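Side-chain contact in Cow rumen GH26 endo-mannanase (Metagenome, PDB 6UEH), which probably hydrolyses internal beta-1,4-mannosidic linkages of mannans such as galactomannan, as an endo-mannanase of glycoside hydrolase family 26: residues Y385-T390 / D405-I410. Residues are numbered along the deposited sequence; the frame is centred on the assembly and turned at random.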
loop_
_atom_site.group_PDB
_atom_site.type_symbol
_atom_site.label_atom_id
_atom_site.label_comp_id
_atom_site.label_asym_id
_atom_site.label_seq_id
_atom_site.Cartn_x
_atom_site.Cartn_y
_atom_site.Cartn_z
ATOM N N TYR A 385 -2.728 0.742 -0.400
ATOM C CA TYR A 385 -2.338 -0.577 0.080
ATOM C C TYR A 385 -3.367 -1.072 1.087
ATOM O O TYR A 385 -3.706 -0.368 2.038
ATOM C CB TYR A 385 -0.939 -0.562 0.708
ATOM C CG TYR A 385 -0.467 -1.950 1.080
ATOM C CD1 TYR A 385 -0.050 -2.844 0.100
ATOM C CD2 TYR A 385 -0.460 -2.379 2.401
ATOM C CE1 TYR A 385 0.368 -4.120 0.423
ATOM C CE2 TYR A 385 -0.042 -3.659 2.736
ATOM C CZ TYR A 385 0.369 -4.523 1.739
ATOM O OH TYR A 385 0.783 -5.797 2.055
ATOM N N ASP A 386 -3.877 -2.277 0.861
ATOM C CA ASP A 386 -4.851 -2.865 1.767
ATOM C C ASP A 386 -4.152 -3.827 2.717
ATOM O O ASP A 386 -3.762 -4.931 2.331
ATOM C CB ASP A 386 -5.960 -3.562 0.979
ATOM C CG ASP A 386 -6.850 -2.575 0.247
ATOM O OD1 ASP A 386 -6.483 -1.384 0.157
ATOM O OD2 ASP A 386 -7.921 -2.983 -0.237
ATOM N N LYS A 387 -3.990 -3.388 3.962
ATOM C CA LYS A 387 -3.158 -4.088 4.933
ATOM C C LYS A 387 -3.970 -4.898 5.934
ATOM O O LYS A 387 -4.483 -4.358 6.915
ATOM C CB LYS A 387 -2.276 -3.093 5.685
ATOM C CG LYS A 387 -1.359 -3.737 6.715
ATOM C CD LYS A 387 -0.939 -2.739 7.777
ATOM C CE LYS A 387 -2.139 -2.245 8.567
ATOM N NZ LYS A 387 -2.846 -3.365 9.258
ATOM N N TYR A 388 -4.075 -6.197 5.690
ATOM C CA TYR A 388 -4.723 -7.093 6.635
ATOM C C TYR A 388 -3.688 -8.056 7.197
ATOM O O TYR A 388 -3.387 -9.079 6.589
ATOM C CB TYR A 388 -5.872 -7.845 5.965
ATOM C CG TYR A 388 -7.045 -6.956 5.610
ATOM C CD1 TYR A 388 -8.052 -6.708 6.534
ATOM C CD2 TYR A 388 -7.143 -6.363 4.357
ATOM C CE1 TYR A 388 -9.128 -5.899 6.221
ATOM C CE2 TYR A 388 -8.219 -5.548 4.035
ATOM C CZ TYR A 388 -9.207 -5.319 4.973
ATOM O OH TYR A 388 -10.283 -4.513 4.667
ATOM N N ASN A 389 -3.134 -7.714 8.356
ATOM C CA ASN A 389 -2.030 -8.483 8.912
ATOM C C ASN A 389 -2.266 -8.979 10.336
ATOM O O ASN A 389 -1.313 -9.183 11.084
ATOM C CB ASN A 389 -0.740 -7.653 8.868
ATOM C CG ASN A 389 -0.876 -6.306 9.564
ATOM O OD1 ASN A 389 -1.925 -5.975 10.116
ATOM N ND2 ASN A 389 0.197 -5.525 9.545
ATOM N N THR A 390 -3.526 -9.181 10.712
ATOM C CA THR A 390 -3.824 -9.731 12.032
ATOM C C THR A 390 -3.944 -11.247 11.987
ATOM O O THR A 390 -3.842 -11.917 13.013
ATOM C CB THR A 390 -5.124 -9.154 12.622
ATOM O OG1 THR A 390 -6.214 -9.408 11.725
ATOM C CG2 THR A 390 -4.987 -7.658 12.849
ATOM N N ASP A 405 2.180 -2.924 13.772
ATOM C CA ASP A 405 3.314 -2.756 12.862
ATOM C C ASP A 405 3.042 -1.674 11.818
ATOM O O ASP A 405 1.967 -1.630 11.224
ATOM C CB ASP A 405 3.632 -4.088 12.169
ATOM C CG ASP A 405 5.034 -4.138 11.584
ATOM O OD1 ASP A 405 5.521 -3.112 11.063
ATOM O OD2 ASP A 405 5.652 -5.224 11.641
ATOM N N ALA A 406 4.023 -0.805 11.596
ATOM C CA ALA A 406 3.873 0.274 10.624
ATOM C C ALA A 406 4.038 -0.229 9.190
ATOM O O ALA A 406 3.709 0.480 8.238
ATOM C CB ALA A 406 4.870 1.386 10.911
ATOM N N GLU A 407 4.543 -1.455 9.052
ATOM C CA GLU A 407 4.834 -2.067 7.752
ATOM C C GLU A 407 5.632 -1.120 6.858
ATOM O O GLU A 407 5.358 -0.984 5.668
ATOM C CB GLU A 407 3.542 -2.502 7.050
ATOM C CG GLU A 407 2.736 -3.570 7.797
ATOM C CD GLU A 407 3.359 -4.963 7.729
ATOM O OE1 GLU A 407 4.469 -5.114 7.173
ATOM O OE2 GLU A 407 2.729 -5.915 8.236
ATOM N N THR A 408 6.620 -0.468 7.460
ATOM C CA THR A 408 7.468 0.503 6.776
ATOM C C THR A 408 8.139 -0.032 5.498
ATOM O O THR A 408 8.171 0.681 4.493
ATOM C CB THR A 408 8.546 1.042 7.746
ATOM O OG1 THR A 408 7.903 1.533 8.929
ATOM C CG2 THR A 408 9.352 2.163 7.104
ATOM N N PRO A 409 8.669 -1.277 5.518
ATOM C CA PRO A 409 9.220 -1.804 4.259
ATOM C C PRO A 409 8.217 -1.839 3.103
ATOM O O PRO A 409 8.605 -1.594 1.959
ATOM C CB PRO A 409 9.648 -3.226 4.636
ATOM C CG PRO A 409 9.956 -3.144 6.080
ATOM C CD PRO A 409 8.949 -2.188 6.647
ATOM N N ILE A 410 6.953 -2.143 3.391
ATOM C CA ILE A 410 5.923 -2.150 2.355
ATOM C C ILE A 410 5.725 -0.745 1.796
ATOM O O ILE A 410 5.607 -0.559 0.583
ATOM C CB ILE A 410 4.574 -2.685 2.884
ATOM C CG1 ILE A 410 4.711 -4.149 3.309
ATOM C CG2 ILE A 410 3.482 -2.537 1.828
ATOM C CD1 ILE A 410 3.410 -4.771 3.790
HETATM O O HOH W 1 -0.281 -3.008 11.195
#
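Tyr385 presents one ring face to Ile410, whose CG2 stands 3.6 Å from the ring centroid and 8° off the normal, a CH-pi contact over the centre of the ring. The other branch of the isoleucine runs on toward the phenol end, where CD1 lies 3.7 Å from Tyr385 CZ. The ring reaches the first helical turn because chi1 (-174°) sets CG opposite the backbone N. Replacing Tyr385 by alanine removes the ring, which would probably leave Ile410 CG2 and CD1 facing a gap between strand and helix. Two residues on, Lys387 lays its CD 3.8 Å from Glu407 CG, then bends at chi3 and chi4, and its NZ donates hydrogen bonds to Asn389 OD1 (2.9 Å), from above the carbonyl plane, and to Ser431 O. Asn389 ND2 donates to Glu407 OE2 at 2.9 Å, with a nearly straight N-H...O angle of 164°; the acceptor lies in the amide plane and uses its anti lone pair. The same ND2 donates to a water that gives a hydrogen bond to Asp405 O (2.6 Å), so both amide hydrogens have acceptors, which should fix the amide's rotation. Glu407 N, at the helix N-cap, donates to Asp405 OD1 (2.8 Å), two residues back, making an Asx turn. The contact joins TIM-barrel strand 382-387 to the start of helix 408-417 in a beta-alpha-beta unit; the next strand, 423-429, pairs with 382-387 through Tyr385-Ser425 and Lys387-Glu428 backbone bonds, and its Leu426 touches both side chains.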